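Local coordinates for protein nudix Hydrolase, RenU (Mycolicibacterium smegmatis, PDB 6UUF) that probably acts as a magnesium-dependent Nudix hydrolase, cleaving nucleoside diphosphate-type substrates that may include NADH, at residues Thr94-Val97 against Thr103-Thr106; Gly59-His64 against Glu68-Arg73; Arg130-Leu133 against Asp139-Leu142. The protein carries 3 engineered substitutions. One frame throughout, in Å; residues are numbered along the deposited sequence.

Contact 1: residues Thr94-Val97 against Thr103-Thr106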
ATOM      1  N   THR A  94       2.873  -0.893  -9.542  1.00 32.17           N
ATOM      2  CA  THR A  94       1.918   0.182  -9.800  1.00 33.82           C
ATOM      3  C   THR A  94       2.568   1.498 -10.191  1.00 38.01           C
ATOM      4  O   THR A  94       1.867   2.435 -10.528  1.00 40.93           O
ATOM      5  CB  THR A  94       0.979   0.403  -8.586  1.00 35.39           C
ATOM      6  OG1 THR A  94       1.712   0.289  -7.366  1.00 39.76           O
ATOM      7  CG2 THR A  94      -0.074  -0.683  -8.542  1.00 36.48           C
ATOM      8  N   ALA A  95       3.902   1.570 -10.154  1.00 37.20           N
ATOM      9  CA  ALA A  95       4.636   2.744 -10.606  1.00 37.38           C
ATOM     10  C   ALA A  95       6.096   2.379 -10.876  1.00 38.51           C
ATOM     11  O   ALA A  95       6.714   1.643 -10.112  1.00 31.87           O
ATOM     12  CB  ALA A  95       4.541   3.870  -9.585  1.00 38.19           C
ATOM     13  N   GLU A  96       6.620   2.917 -11.967  1.00 39.17           N
ATOM     14  CA  GLU A  96       7.922   2.574 -12.486  1.00 46.10           C
ATOM     15  C   GLU A  96       8.536   3.826 -13.104  1.00 46.47           C
ATOM     16  O   GLU A  96       7.923   4.458 -13.994  1.00 41.19           O
ATOM     17  CB  GLU A  96       7.724   1.521 -13.558  1.00 51.53           C
ATOM     18  CG  GLU A  96       8.981   0.854 -14.031  1.00 59.65           C
ATOM     19  CD  GLU A  96       8.657  -0.278 -14.986  1.00 74.68           C
ATOM     20  OE1 GLU A  96       7.943  -0.024 -15.993  1.00 81.26           O
ATOM     21  OE2 GLU A  96       9.099  -1.420 -14.721  1.00 85.02           O
ATOM     22  N   VAL A  97       9.726   4.195 -12.634  1.00 42.11           N
ATOM     23  CA  VAL A  97      10.336   5.447 -13.070  1.00 43.72           C
ATOM     24  C   VAL A  97      11.726   5.158 -13.519  1.00 40.58           C
ATOM     25  O   VAL A  97      12.489   4.546 -12.778  1.00 36.23           O
ATOM     26  CB  VAL A  97      10.366   6.529 -11.968  1.00 41.49           C
ATOM     27  CG1 VAL A  97      11.055   7.775 -12.458  1.00 42.06           C
ATOM     28  CG2 VAL A  97       8.951   6.916 -11.583  1.00 44.99           C
ATOM     29  N   THR A 103      19.455   3.607 -13.290  1.00 71.08           N
ATOM     30  CA  THR A 103      18.743   3.190 -12.082  1.00 68.54           C
ATOM     31  C   THR A 103      17.225   3.352 -12.193  1.00 63.96           C
ATOM     32  O   THR A 103      16.698   3.974 -13.119  1.00 55.77           O
ATOM     33  CB  THR A 103      19.309   3.855 -10.804  1.00 71.37           C
ATOM     34  OG1 THR A 103      19.393   5.277 -10.970  1.00 63.82           O
ATOM     35  CG2 THR A 103      20.697   3.284 -10.496  1.00 73.65           C
ATOM     36  N   GLN A 104      16.536   2.721 -11.260  1.00 63.47           N
ATOM     37  CA  GLN A 104      15.095   2.592 -11.323  1.00 63.07           C
ATOM     38  C   GLN A 104      14.455   2.853  -9.971  1.00 57.05           C
ATOM     39  O   GLN A 104      15.070   2.673  -8.903  1.00 59.58           O
ATOM     40  CB  GLN A 104      14.727   1.189 -11.777  1.00 64.83           C
ATOM     41  CG  GLN A 104      13.310   1.094 -12.300  1.00 71.40           C
ATOM     42  CD  GLN A 104      13.140  -0.080 -13.227  1.00 73.98           C
ATOM     43  OE1 GLN A 104      13.425  -1.207 -12.845  1.00 79.32           O
ATOM     44  NE2 GLN A 104      12.692   0.175 -14.456  1.00 74.28           N
ATOM     45  N   TRP A 105      13.219   3.301 -10.025  1.00 41.72           N
ATOM     46  CA  TRP A 105      12.429   3.403  -8.838  1.00 38.42           C
ATOM     47  C   TRP A 105      11.089   2.776  -9.146  1.00 35.98           C
ATOM     48  O   TRP A 105      10.488   3.054 -10.174  1.00 32.46           O
ATOM     49  CB  TRP A 105      12.239   4.864  -8.448  1.00 35.40           C
ATOM     50  CG  TRP A 105      11.692   5.001  -7.108  1.00 31.08           C
ATOM     51  CD1 TRP A 105      12.393   5.022  -5.943  1.00 33.58           C
ATOM     52  CD2 TRP A 105      10.326   5.078  -6.756  1.00 30.40           C
ATOM     53  NE1 TRP A 105      11.546   5.184  -4.877  1.00 32.99           N
ATOM     54  CE2 TRP A 105      10.263   5.217  -5.354  1.00 30.59           C
ATOM     55  CE3 TRP A 105       9.141   5.103  -7.491  1.00 30.66           C
ATOM     56  CZ2 TRP A 105       9.075   5.338  -4.680  1.00 29.60           C
ATOM     57  CZ3 TRP A 105       7.968   5.221  -6.827  1.00 29.94           C
ATOM     58  CH2 TRP A 105       7.936   5.334  -5.416  1.00 30.16           C
ATOM     59  N   THR A 106      10.598   1.965  -8.225  1.00 34.76           N
ATOM     60  CA  THR A 106       9.253   1.434  -8.379  1.00 34.57           C
ATOM     61  C   THR A 106       8.500   1.499  -7.077  1.00 32.13           C
ATOM     62  O   THR A 106       9.085   1.547  -5.955  1.00 32.04           O
ATOM     63  CB  THR A 106       9.327  -0.047  -8.791  1.00 35.22           C
ATOM     64  OG1 THR A 106      10.112  -0.729  -7.815  1.00 33.46           O
ATOM     65  CG2 THR A 106       9.953  -0.221 -10.143  1.00 35.29           C
TER
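Trp105 O is gripped twice from strand 87-98: Val97 N donates a hydrogen bond of 2.8 Å to Trp105 O, and the Glu96 CA-H adds a longer C-H...O contact. The return bond, Trp105 N to Val97 O at 3.1 Å, closes the ring of an antiparallel hydrogen-bonded pair. One step on, Glu96 and Thr106 form a non-hydrogen-bonded pair, their CA atoms 4.5 Å apart, and Thr106 CA approaches Ala95 O at 3.1 Å in another C-H...O contact.

Side chains alternate between the faces. Val97 and Trp105 share one, with Val97 CB 4.3 Å from Trp105 CB and Val97 CG2 set obliquely to the indole. The indole turns its polar end elsewhere: NE1 is bonded to Trp18 O, and the ring meets Phe17. On the other face, Glu96 runs alongside Thr106, its CG 4.1 Å from Thr106 CG2. The extended Glu96 and Gln104 chains, each with CG anti to the backbone N (chi1 -169° and -161°), bring carboxylate and amide nearly parallel, planes 14° apart. Gln104 NE2 stays 3.9 Å from Glu96 OE2, so any attraction there is loose.

This is the turn end of the beta hairpin 87-98/104-113, and Thr103 OG1 bonds to Ile100 O within the turn. A classic beta bulge at Thr94 and Ala95, both facing Tyr107, interrupts the regular pairing. The hairpin end is therefore held chiefly by backbone bonds, with an apolar pair on one face and polar chains lying loosely on the other.

Contact 2: residues Gly59-His64 against Glu68-Arg73; sequences GARDSH and EQAAVR
Gln69 meets the loop through water: one molecule donates to both His64 O and Gln69 OE1, each at 2.9 Å, while the same OE1 accepts a hydrogen bond from Thr66 N. One residue on, Ala70 turns its CB toward the loop and packs it 4.0 Å from Arg61 CA, bringing helix and backbone close. A turn after Gln69 comes Arg73. Its chain leaves with CG anti to the backbone N, then bends at chi3 (60°), swinging the guanidinium back over the end of strand 54-60. There Arg73 NH2 donates to Ala60 O at 2.9 Å, nearly straight down the carbonyl, with the oxygen only 1° out of the guanidinium plane. A second water sits at the same edge, accepting from Arg73 NH1 at 3.1 Å and donating to Ala60 O.

The spacing Gly59, Glu65, Arg73 matches the Nudix box, a loop followed by a helix. As is usual there, Arg73 NH2 also forms a salt bridge with Glu65, whose carboxylate accepts from Asp62 N. One arginine thus ties a backbone carbonyl to a loop carboxylate, fixing its guanidinium in orientation and probably bracing the loop against the helix.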
ATOM      1  N   GLY A  59       6.098   1.628   2.860  1.00 31.19           N
ATOM      2  CA  GLY A  59       7.284   2.415   3.082  1.00 33.42           C
ATOM      3  C   GLY A  59       8.345   1.938   2.145  1.00 33.50           C
ATOM      4  O   GLY A  59       8.066   1.186   1.204  1.00 32.60           O
ATOM      5  N   ALA A  60       9.559   2.371   2.422  1.00 29.62           N
ATOM      6  CA  ALA A  60      10.718   2.040   1.600  1.00 32.07           C
ATOM      7  C   ALA A  60      11.187   0.618   1.780  1.00 32.67           C
ATOM      8  O   ALA A  60      11.222   0.078   2.902  1.00 36.26           O
ATOM      9  CB  ALA A  60      11.880   3.010   1.858  1.00 30.90           C
ATOM     10  N   ARG A  61      11.558   0.020   0.664  1.00 29.53           N
ATOM     11  CA  ARG A  61      12.049  -1.336   0.666  1.00 33.35           C
ATOM     12  C   ARG A  61      13.509  -1.349   1.071  1.00 33.91           C
ATOM     13  O   ARG A  61      14.314  -0.567   0.555  1.00 33.88           O
ATOM     14  CB  ARG A  61      11.905  -1.906  -0.722  1.00 37.33           C
ATOM     15  CG  ARG A  61      12.325  -3.330  -0.827  1.00 38.73           C
ATOM     16  CD  ARG A  61      12.062  -3.852  -2.221  1.00 39.79           C
ATOM     17  NE  ARG A  61      12.641  -5.188  -2.313  1.00 38.40           N
ATOM     18  CZ  ARG A  61      12.768  -5.874  -3.445  1.00 37.41           C
ATOM     19  NH1 ARG A  61      12.387  -5.344  -4.608  1.00 35.48           N
ATOM     20  NH2 ARG A  61      13.332  -7.082  -3.412  1.00 36.30           N
ATOM     21  N   ASP A  62      13.832  -2.237   2.000  1.00 33.90           N
ATOM     22  CA  ASP A  62      15.201  -2.409   2.454  1.00 37.51           C
ATOM     23  C   ASP A  62      15.970  -3.411   1.544  1.00 34.05           C
ATOM     24  O   ASP A  62      15.381  -4.243   0.835  1.00 31.99           O
ATOM     25  CB  ASP A  62      15.188  -2.845   3.922  1.00 38.70           C
ATOM     26  CG  ASP A  62      16.475  -2.507   4.660  1.00 43.05           C
ATOM     27  OD1 ASP A  62      17.398  -1.848   4.087  1.00 41.51           O
ATOM     28  OD2 ASP A  62      16.559  -2.897   5.846  1.00 48.39           O
ATOM     29  N   SER A  63      17.294  -3.300   1.564  1.00 33.09           N
ATOM     30  CA  SER A  63      18.204  -4.075   0.719  1.00 32.23           C
ATOM     31  C   SER A  63      18.068  -5.582   0.732  1.00 33.71           C
ATOM     32  O   SER A  63      18.398  -6.201  -0.246  1.00 32.58           O
ATOM     33  CB  SER A  63      19.653  -3.769   1.089  1.00 30.54           C
ATOM     34  OG  SER A  63      19.866  -2.384   1.069  1.00 29.89           O
ATOM     35  N   HIS A  64      17.573  -6.157   1.817  1.00 32.40           N
ATOM     36  CA  HIS A  64      17.527  -7.580   1.951  1.00 35.88           C
ATOM     37  C   HIS A  64      16.076  -8.127   1.856  1.00 38.77           C
ATOM     38  O   HIS A  64      15.859  -9.319   1.945  1.00 35.58           O
ATOM     39  CB  HIS A  64      18.151  -7.945   3.269  1.00 37.05           C
ATOM     40  CG  HIS A  64      17.364  -7.488   4.434  1.00 38.67           C
ATOM     41  ND1 HIS A  64      17.339  -6.176   4.842  1.00 40.67           N
ATOM     42  CD2 HIS A  64      16.538  -8.158   5.261  1.00 40.94           C
ATOM     43  CE1 HIS A  64      16.551  -6.060   5.892  1.00 38.53           C
ATOM     44  NE2 HIS A  64      16.053  -7.246   6.165  1.00 43.14           N
ATOM     45  N   GLU A  68       7.068  -7.939  -0.683  1.00 28.88           N
ATOM     46  CA  GLU A  68       6.117  -8.493   0.285  1.00 31.94           C
ATOM     47  C   GLU A  68       6.503  -8.273   1.763  1.00 32.94           C
ATOM     48  O   GLU A  68       5.691  -7.852   2.601  1.00 33.31           O
ATOM     49  CB  GLU A  68       5.673  -9.972   0.013  1.00 37.86           C
ATOM     50  CG  GLU A  68       6.542 -10.937  -0.773  1.00 45.01           C
ATOM     51  CD  GLU A  68       6.639 -10.667  -2.284  1.00 47.03           C
ATOM     52  OE1 GLU A  68       7.532  -9.877  -2.637  1.00 41.36           O
ATOM     53  OE2 GLU A  68       5.928 -11.291  -3.108  1.00 45.87           O
ATOM     54  N   GLN A  69       7.748  -8.515   2.073  1.00 33.28           N
ATOM     55  CA  GLN A  69       8.225  -8.276   3.411  1.00 33.99           C
ATOM     56  C   GLN A  69       8.146  -6.829   3.747  1.00 33.15           C
ATOM     57  O   GLN A  69       7.772  -6.485   4.861  1.00 33.72           O
ATOM     58  CB  GLN A  69       9.657  -8.775   3.542  1.00 37.48           C
ATOM     59  CG  GLN A  69       9.675 -10.283   3.528  1.00 35.28           C
ATOM     60  CD  GLN A  69      11.055 -10.835   3.475  1.00 38.23           C
ATOM     61  OE1 GLN A  69      11.900 -10.361   2.764  1.00 38.55           O
ATOM     62  NE2 GLN A  69      11.273 -11.873   4.219  1.00 45.07           N
ATOM     63  N   ALA A  70       8.495  -5.964   2.799  1.00 31.90           N
ATOM     64  CA  ALA A  70       8.541  -4.550   3.114  1.00 31.79           C
ATOM     65  C   ALA A  70       7.140  -4.048   3.454  1.00 33.36           C
ATOM     66  O   ALA A  70       6.976  -3.335   4.419  1.00 36.84           O
ATOM     67  CB  ALA A  70       9.121  -3.740   1.981  1.00 32.26           C
ATOM     68  N   ALA A  71       6.141  -4.457   2.678  1.00 30.92           N
ATOM     69  CA  ALA A  71       4.767  -3.987   2.852  1.00 29.15           C
ATOM     70  C   ALA A  71       4.132  -4.516   4.150  1.00 31.64           C
ATOM     71  O   ALA A  71       3.390  -3.833   4.824  1.00 33.33           O
ATOM     72  CB  ALA A  71       3.924  -4.370   1.653  1.00 26.99           C
ATOM     73  N   VAL A  72       4.432  -5.738   4.490  1.00 32.83           N
ATOM     74  CA  VAL A  72       3.932  -6.334   5.710  1.00 34.19           C
ATOM     75  C   VAL A  72       4.577  -5.638   6.906  1.00 34.48           C
ATOM     76  O   VAL A  72       3.865  -5.283   7.854  1.00 32.24           O
ATOM     77  CB  VAL A  72       4.160  -7.853   5.686  1.00 34.50           C
ATOM     78  CG1 VAL A  72       3.837  -8.490   7.022  1.00 36.27           C
ATOM     79  CG2 VAL A  72       3.291  -8.462   4.612  1.00 33.76           C
ATOM     80  N   ARG A  73       5.886  -5.388   6.835  1.00 37.21           N
ATOM     81  CA  ARG A  73       6.607  -4.665   7.920  1.00 37.36           C
ATOM     82  C   ARG A  73       6.053  -3.244   8.103  1.00 40.56           C
ATOM     83  O   ARG A  73       5.861  -2.804   9.246  1.00 39.18           O
ATOM     84  CB  ARG A  73       8.137  -4.641   7.725  1.00 38.46           C
ATOM     85  CG  ARG A  73       8.870  -3.507   8.477  1.00 40.78           C
ATOM     86  CD  ARG A  73      10.396  -3.399   8.247  1.00 44.69           C
ATOM     87  NE  ARG A  73      10.795  -3.175   6.841  1.00 41.35           N
ATOM     88  CZ  ARG A  73      10.744  -2.014   6.196  1.00 47.00           C
ATOM     89  NH1 ARG A  73      10.284  -0.906   6.788  1.00 55.49           N
ATOM     90  NH2 ARG A  73      11.110  -1.959   4.928  1.00 47.09           N
TER
HETATM   91  O   HOH W   1      10.188   1.861   5.311  1.00 45.41           O
HETATM   92  O   HOH W   2      14.273 -11.713   1.760  1.00 43.48           O

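Contact 3: residues Arg130-Leu133 against Asp139-Leu142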
ATOM      1  N   ARG A 130      -8.796   3.180   8.199  1.00 35.97           N
ATOM      2  CA  ARG A 130     -10.182   2.898   8.018  1.00 37.80           C
ATOM      3  C   ARG A 130     -10.397   1.802   6.964  1.00 35.79           C
ATOM      4  O   ARG A 130      -9.776   1.798   5.871  1.00 30.88           O
ATOM      5  CB  ARG A 130     -10.872   4.189   7.603  1.00 40.34           C
ATOM      6  CG  ARG A 130     -12.355   4.167   7.896  1.00 45.96           C
ATOM      7  CD  ARG A 130     -13.044   5.275   7.129  1.00 49.17           C
ATOM      8  NE  ARG A 130     -12.919   6.587   7.773  1.00 49.89           N
ATOM      9  CZ  ARG A 130     -13.287   7.750   7.220  1.00 45.97           C
ATOM     10  NH1 ARG A 130     -13.790   7.830   5.962  1.00 41.33           N
ATOM     11  NH2 ARG A 130     -13.143   8.846   7.936  1.00 42.66           N
ATOM     12  N   TRP A 131     -11.260   0.866   7.332  1.00 32.83           N
ATOM     13  CA  TRP A 131     -11.723  -0.140   6.425  1.00 32.94           C
ATOM     14  C   TRP A 131     -12.723   0.520   5.519  1.00 33.37           C
ATOM     15  O   TRP A 131     -13.640   1.174   6.007  1.00 37.50           O
ATOM     16  CB  TRP A 131     -12.327  -1.288   7.202  1.00 31.93           C
ATOM     17  CG  TRP A 131     -11.290  -2.141   7.840  1.00 33.06           C
ATOM     18  CD1 TRP A 131     -10.918  -2.156   9.164  1.00 32.65           C
ATOM     19  CD2 TRP A 131     -10.468  -3.099   7.180  1.00 32.31           C
ATOM     20  NE1 TRP A 131      -9.928  -3.079   9.358  1.00 32.01           N
ATOM     21  CE2 TRP A 131      -9.627  -3.678   8.171  1.00 31.03           C
ATOM     22  CE3 TRP A 131     -10.364  -3.540   5.837  1.00 32.45           C
ATOM     23  CZ2 TRP A 131      -8.677  -4.666   7.871  1.00 33.10           C
ATOM     24  CZ3 TRP A 131      -9.444  -4.530   5.532  1.00 32.91           C
ATOM     25  CH2 TRP A 131      -8.602  -5.092   6.551  1.00 34.66           C
ATOM     26  N   VAL A 132     -12.536   0.392   4.213  1.00 31.31           N
ATOM     27  CA  VAL A 132     -13.377   1.119   3.221  1.00 31.21           C
ATOM     28  C   VAL A 132     -13.867   0.118   2.189  1.00 30.66           C
ATOM     29  O   VAL A 132     -13.088  -0.619   1.615  1.00 34.17           O
ATOM     30  CB  VAL A 132     -12.583   2.217   2.510  1.00 32.23           C
ATOM     31  CG1 VAL A 132     -13.382   2.901   1.393  1.00 32.09           C
ATOM     32  CG2 VAL A 132     -12.121   3.248   3.532  1.00 35.43           C
ATOM     33  N   LEU A 133     -15.162   0.049   1.965  1.00 31.71           N
ATOM     34  CA  LEU A 133     -15.671  -0.837   0.914  1.00 33.32           C
ATOM     35  C   LEU A 133     -14.949  -0.527  -0.403  1.00 33.49           C
ATOM     36  O   LEU A 133     -14.763   0.634  -0.718  1.00 29.05           O
ATOM     37  CB  LEU A 133     -17.181  -0.710   0.753  1.00 34.26           C
ATOM     38  CG  LEU A 133     -17.974  -1.323   1.910  1.00 35.75           C
ATOM     39  CD1 LEU A 133     -19.435  -0.882   1.864  1.00 38.51           C
ATOM     40  CD2 LEU A 133     -17.874  -2.828   1.910  1.00 38.96           C
ATOM     41  N   ASP A 139     -14.292   7.258  -3.909  1.00 32.34           N
ATOM     42  CA  ASP A 139     -14.995   8.438  -3.376  1.00 32.63           C
ATOM     43  C   ASP A 139     -14.106   9.310  -2.533  1.00 33.90           C
ATOM     44  O   ASP A 139     -14.365  10.495  -2.419  1.00 33.08           O
ATOM     45  CB  ASP A 139     -16.195   8.050  -2.519  1.00 35.17           C
ATOM     46  CG  ASP A 139     -17.242   7.189  -3.267  1.00 35.95           C
ATOM     47  OD1 ASP A 139     -17.362   7.245  -4.519  1.00 38.59           O
ATOM     48  OD2 ASP A 139     -17.935   6.436  -2.560  1.00 34.76           O
ATOM     49  N   LEU A 140     -13.043   8.747  -1.957  1.00 34.95           N
ATOM     50  CA  LEU A 140     -12.175   9.484  -1.043  1.00 34.07           C
ATOM     51  C   LEU A 140     -11.145  10.320  -1.777  1.00 33.86           C
ATOM     52  O   LEU A 140     -10.828  10.026  -2.914  1.00 36.64           O
ATOM     53  CB  LEU A 140     -11.455   8.508  -0.109  1.00 35.82           C
ATOM     54  CG  LEU A 140     -12.402   7.697   0.781  1.00 36.02           C
ATOM     55  CD1 LEU A 140     -11.602   6.603   1.449  1.00 40.44           C
ATOM     56  CD2 LEU A 140     -13.054   8.555   1.842  1.00 38.43           C
ATOM     57  N   PRO A 141     -10.614  11.361  -1.105  1.00 36.18           N
ATOM     58  CA  PRO A 141      -9.470  12.113  -1.625  1.00 35.41           C
ATOM     59  C   PRO A 141      -8.223  11.258  -1.538  1.00 33.17           C
ATOM     60  O   PRO A 141      -7.684  11.051  -0.454  1.00 36.82           O
ATOM     61  CB  PRO A 141      -9.393  13.345  -0.692  1.00 34.80           C
ATOM     62  CG  PRO A 141     -10.019  12.897   0.590  1.00 35.26           C
ATOM     63  CD  PRO A 141     -11.002  11.815   0.262  1.00 36.15           C
ATOM     64  N   LEU A 142      -7.828  10.689  -2.662  1.00 34.76           N
ATOM     65  CA  LEU A 142      -6.772   9.691  -2.688  1.00 34.75           C
ATOM     66  C   LEU A 142      -5.433  10.342  -2.958  1.00 37.54           C
ATOM     67  O   LEU A 142      -5.341  11.359  -3.663  1.00 36.43           O
ATOM     68  CB  LEU A 142      -7.046   8.627  -3.765  1.00 34.80           C
ATOM     69  CG  LEU A 142      -8.272   7.727  -3.570  1.00 32.31           C
ATOM     70  CD1 LEU A 142      -8.379   6.693  -4.685  1.00 34.00           C
ATOM     71  CD2 LEU A 142      -8.263   7.049  -2.206  1.00 33.45           C
TER
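The link from strand 126-133 to helix 144-158 of the Nudix fold folds back over the strand's end, and within 139-142 it is Leu140 that touches 130-133; Val137 of the same link also lies on Val132. Val132 and Leu140 reach toward each other tip to tip, with Leu140 CD1 set against both valine methyls: 4.0 Å to Val132 CG2 and 4.1 Å to Val132 CG1. Two torsions make the meeting possible. Val132 has CG1 anti to its backbone N (chi1 175°), while Leu140 holds CG anti to its carbonyl carbon and runs on extended (chi2 169°), carrying CD1 forward to the valine. The backbones stay well apart, with 9.5 Å between Val132 CA and Leu140 CA, so side chains alone span the gap.

The other leucine branch lies near Arg130, two residues back along the same face of the strand: Leu140 CD2 is 4.2 Å from Arg130 NH1, oblique to the guanidinium. That approach is van der Waals in kind, for the charge of Arg130 is directed to Glu128, with which its NE forms a salt bridge.

Neighbouring strands complete the setting. Val132 and Leu140 both rest on Leu41 of strand 37-44, whereas Leu140, Pro141 and Leu142 all touch Trp54 of strand 54-60; a backbone hydrogen bond between Pro141 and Trp54 pins the loop to that strand. Trp131 turns to the other face of the sheet.

No hydrogen bond crosses between 130-133 and 139-142. Cohesion here comes from methyl-to-methyl contact over a small area, with the arginine packing at the margin and contributing no polar link.

Going from the N terminus, contact 2 comes first, closing the short turn from the end of strand 54-60 into helix 67-79. The chain then passes into strand 87-98, and contact 1 closes the hairpin between it and strand 104-113. Contact 3 follows, folding the loop after strand 126-133 back toward that strand before helix 144-158 begins. The three loops lie in series; none nests or crosses. All reach the same mixed sheet. Contacts 1 and 2 have centres about 15 Å apart, whereas contact 3 lies across the chain's centre from both. Together they join two strands of the sheet near their turn, a strand end to the helix that follows it, and a helix-leading loop to its strand.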